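Local coordinates for protein peptidoglycan-N-acetylglucosamine deacetylase BC_1960 (Bacillus cereus, PDB 4L1G) that removes the acetyl group from N-acetylglucosamine residues of peptidoglycan, and of soluble chitin substrates, as a zinc-dependent hydrolase of the polysaccharide deacetylase family, at residues S67-T78 / G250-F260. Sequence-based numbering, arbitrary orientation.
Sequences SGPYNKAEVALT and GARFVTLPSMF
Glu74 and Arg252 both set CG beside the backbone N (chi1 -62° and -56°), but the glutamate then runs out extended while the arginine folds back at chi3, and the two meet across neighbouring parallel strands. In the resulting salt bridge Arg252 NH2, 3.1 Å from Glu74 OE1, meets it from its anti side, 25° out of the carboxylate plane, while OE1 stays close to the plane of the guanidinium; the two flat groups are almost perpendicular. A water joins OE1 to Arg252 NE, and a second lies between OE2 and the carbonyl O of Ser258. Val254 CG1 lies 3.6 Å from Glu74 CD and gives the acid an apolar flank. Further along the Glu74 side, Met259 bends at its thioether to bring CE within 3.8 Å of Ala76 CB, which also meets Leu256 CD2; the sulfur passes Gly68.

Beneath these side chains runs a short parallel ladder. Arg252 N donates to Ala73 O (2.8 Å), Val75 N to Arg252 O, and Val254 N to Val75 O. Between Leu77 N and Val254 O, 4.3 Å apart, a water takes the place of a direct bond.

The other side, made by Val75, Leu77 and Phe253, is mainly apolar. Val75 CG2 sits over the Phe253 ring in a CH-pi contact, 3.9 Å from its centroid, while Leu77 meets the same ring obliquely; helix 233-248 packs against both Leu77 and Phe253.

The contact thus joins strand 252-253 to the strand leading to the predicted catalytic base, Asp80, within the barrel of the NodB homology fold. The positive charges of Arg252 and, more distantly, Lys72 would be expected to favour the ionised carboxylate. It illustrates how backbone bonds secure a short strand pairing, with a charged pair added at its solvent end.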
# COMPACT_ATOMS: atom_id res chain seq x y z
N SER A 67 -2.61 7.17 -9.04
CA SER A 67 -2.98 8.23 -8.12
C SER A 67 -4.49 8.47 -8.18
O SER A 67 -5.19 7.81 -8.94
CB SER A 67 -2.20 9.51 -8.42
OG SER A 67 -2.25 9.83 -9.80
N GLY A 68 -4.98 9.42 -7.39
CA GLY A 68 -6.41 9.62 -7.25
C GLY A 68 -6.94 10.94 -7.79
O GLY A 68 -6.25 11.63 -8.54
N PRO A 69 -8.18 11.29 -7.41
CA PRO A 69 -8.89 12.47 -7.90
C PRO A 69 -8.13 13.77 -7.66
O PRO A 69 -7.67 14.04 -6.55
CB PRO A 69 -10.19 12.46 -7.08
CG PRO A 69 -10.40 11.02 -6.74
CD PRO A 69 -9.02 10.49 -6.50
N TYR A 70 -8.02 14.58 -8.71
CA TYR A 70 -7.30 15.84 -8.66
C TYR A 70 -8.08 16.94 -7.95
O TYR A 70 -7.51 17.96 -7.55
CB TYR A 70 -6.94 16.30 -10.07
CG TYR A 70 -8.13 16.67 -10.93
CD1 TYR A 70 -8.75 15.72 -11.74
CD2 TYR A 70 -8.64 17.96 -10.94
CE1 TYR A 70 -9.84 16.05 -12.53
CE2 TYR A 70 -9.73 18.30 -11.72
CZ TYR A 70 -10.32 17.34 -12.52
OH TYR A 70 -11.40 17.68 -13.30
N ASN A 71 -9.39 16.74 -7.80
CA ASN A 71 -10.25 17.77 -7.21
C ASN A 71 -10.68 17.46 -5.77
O ASN A 71 -11.67 17.99 -5.28
CB ASN A 71 -11.48 18.01 -8.10
CG ASN A 71 -12.29 16.75 -8.33
OD1 ASN A 71 -11.87 15.65 -7.96
ND2 ASN A 71 -13.46 16.90 -8.94
N LYS A 72 -9.93 16.58 -5.12
CA LYS A 72 -10.11 16.33 -3.69
C LYS A 72 -8.81 16.67 -2.98
O LYS A 72 -7.73 16.34 -3.46
CB LYS A 72 -10.48 14.87 -3.43
CG LYS A 72 -11.77 14.42 -4.11
CD LYS A 72 -12.99 15.06 -3.48
CE LYS A 72 -13.26 14.50 -2.09
NZ LYS A 72 -14.45 15.15 -1.45
N ALA A 73 -8.91 17.33 -1.83
CA ALA A 73 -7.74 17.70 -1.05
C ALA A 73 -7.24 16.50 -0.24
O ALA A 73 -7.03 16.60 0.97
CB ALA A 73 -8.06 18.85 -0.13
N GLU A 74 -7.04 15.37 -0.92
CA GLU A 74 -6.76 14.12 -0.24
C GLU A 74 -5.55 13.39 -0.82
O GLU A 74 -5.36 13.35 -2.04
CB GLU A 74 -7.99 13.21 -0.27
CG GLU A 74 -9.20 13.80 0.47
CD GLU A 74 -10.49 13.05 0.22
OE1 GLU A 74 -11.51 13.43 0.82
OE2 GLU A 74 -10.49 12.08 -0.58
N VAL A 75 -4.73 12.84 0.06
CA VAL A 75 -3.61 11.99 -0.33
C VAL A 75 -3.69 10.68 0.44
O VAL A 75 -4.43 10.57 1.41
CB VAL A 75 -2.25 12.66 -0.06
CG1 VAL A 75 -2.14 13.98 -0.82
CG2 VAL A 75 -2.06 12.89 1.43
N ALA A 76 -2.92 9.69 0.01
CA ALA A 76 -2.96 8.38 0.64
C ALA A 76 -1.58 7.85 1.00
O ALA A 76 -0.71 7.74 0.14
CB ALA A 76 -3.70 7.39 -0.25
N LEU A 77 -1.39 7.54 2.28
CA LEU A 77 -0.19 6.84 2.73
C LEU A 77 -0.38 5.34 2.55
O LEU A 77 -1.40 4.78 2.95
CB LEU A 77 0.10 7.15 4.20
CG LEU A 77 0.57 8.56 4.57
CD1 LEU A 77 0.48 8.78 6.07
CD2 LEU A 77 1.99 8.79 4.08
N THR A 78 0.61 4.69 1.94
CA THR A 78 0.58 3.23 1.80
C THR A 78 1.91 2.64 2.25
O THR A 78 2.96 3.27 2.10
CB THR A 78 0.28 2.78 0.36
OG1 THR A 78 1.38 3.12 -0.50
CG2 THR A 78 -0.99 3.44 -0.16
N GLY A 250 -3.39 21.99 3.53
CA GLY A 250 -4.79 21.68 3.33
C GLY A 250 -5.08 20.23 3.00
O GLY A 250 -6.23 19.85 2.80
N ALA A 251 -4.04 19.40 2.95
CA ALA A 251 -4.19 17.99 2.61
C ALA A 251 -4.81 17.18 3.74
O ALA A 251 -4.51 17.39 4.92
CB ALA A 251 -2.85 17.39 2.21
N ARG A 252 -5.68 16.24 3.37
CA ARG A 252 -6.23 15.27 4.31
C ARG A 252 -5.79 13.87 3.88
O ARG A 252 -5.60 13.62 2.70
CB ARG A 252 -7.75 15.37 4.37
CG ARG A 252 -8.28 16.76 4.71
CD ARG A 252 -9.80 16.78 4.80
NE ARG A 252 -10.43 16.25 3.60
CZ ARG A 252 -10.86 17.00 2.58
NH1 ARG A 252 -10.73 18.32 2.62
NH2 ARG A 252 -11.42 16.42 1.52
N PHE A 253 -5.63 12.98 4.85
CA PHE A 253 -5.16 11.63 4.56
C PHE A 253 -6.31 10.63 4.54
O PHE A 253 -7.15 10.61 5.45
CB PHE A 253 -4.09 11.20 5.57
CG PHE A 253 -2.81 11.97 5.44
CD1 PHE A 253 -1.73 11.44 4.76
CD2 PHE A 253 -2.69 13.24 5.99
CE1 PHE A 253 -0.55 12.15 4.64
CE2 PHE A 253 -1.51 13.96 5.86
CZ PHE A 253 -0.44 13.41 5.19
N VAL A 254 -6.36 9.82 3.49
CA VAL A 254 -7.44 8.85 3.32
C VAL A 254 -6.89 7.46 2.99
O VAL A 254 -5.70 7.30 2.72
CB VAL A 254 -8.40 9.28 2.19
CG1 VAL A 254 -9.04 10.63 2.51
CG2 VAL A 254 -7.67 9.32 0.86
N THR A 255 -7.77 6.47 3.02
CA THR A 255 -7.42 5.12 2.59
C THR A 255 -7.71 4.99 1.10
O THR A 255 -8.40 5.82 0.52
CB THR A 255 -8.24 4.07 3.35
OG1 THR A 255 -9.62 4.22 3.03
CG2 THR A 255 -8.05 4.21 4.85
N LEU A 256 -7.19 3.93 0.49
CA LEU A 256 -7.41 3.71 -0.94
C LEU A 256 -8.88 3.51 -1.33
O LEU A 256 -9.34 4.11 -2.31
CB LEU A 256 -6.53 2.57 -1.47
CG LEU A 256 -5.03 2.87 -1.49
CD1 LEU A 256 -4.28 1.79 -2.24
CD2 LEU A 256 -4.77 4.25 -2.11
N PRO A 257 -9.63 2.66 -0.59
CA PRO A 257 -11.05 2.53 -0.96
C PRO A 257 -11.80 3.85 -0.88
O PRO A 257 -12.74 4.06 -1.65
CB PRO A 257 -11.59 1.53 0.08
CG PRO A 257 -10.54 1.44 1.14
CD PRO A 257 -9.25 1.70 0.46
N SER A 258 -11.39 4.72 0.03
CA SER A 258 -11.98 6.05 0.12
C SER A 258 -11.57 6.90 -1.08
O SER A 258 -12.41 7.55 -1.70
CB SER A 258 -11.56 6.73 1.42
OG SER A 258 -11.99 8.08 1.45
N MET A 259 -10.29 6.88 -1.40
CA MET A 259 -9.77 7.66 -2.52
C MET A 259 -10.39 7.24 -3.85
O MET A 259 -10.70 8.09 -4.69
CB MET A 259 -8.24 7.54 -2.60
CG MET A 259 -7.64 8.04 -3.90
SD MET A 259 -5.84 8.09 -3.90
CE MET A 259 -5.53 9.49 -2.83
N PHE A 260 -10.59 5.94 -4.03
CA PHE A 260 -11.11 5.44 -5.30
C PHE A 260 -12.59 5.07 -5.23
O PHE A 260 -13.11 4.42 -6.14
CB PHE A 260 -10.26 4.27 -5.79
CG PHE A 260 -8.85 4.66 -6.12
CD1 PHE A 260 -8.57 5.39 -7.27
CD2 PHE A 260 -7.80 4.33 -5.28
CE1 PHE A 260 -7.28 5.77 -7.58
CE2 PHE A 260 -6.50 4.70 -5.58
CZ PHE A 260 -6.24 5.42 -6.73
O HOH W 1 -12.64 10.29 -0.78
O HOH W 2 -11.05 13.48 3.96
O HOH W 3 -3.44 7.90 4.07
O HOH W 4 -4.00 4.95 2.37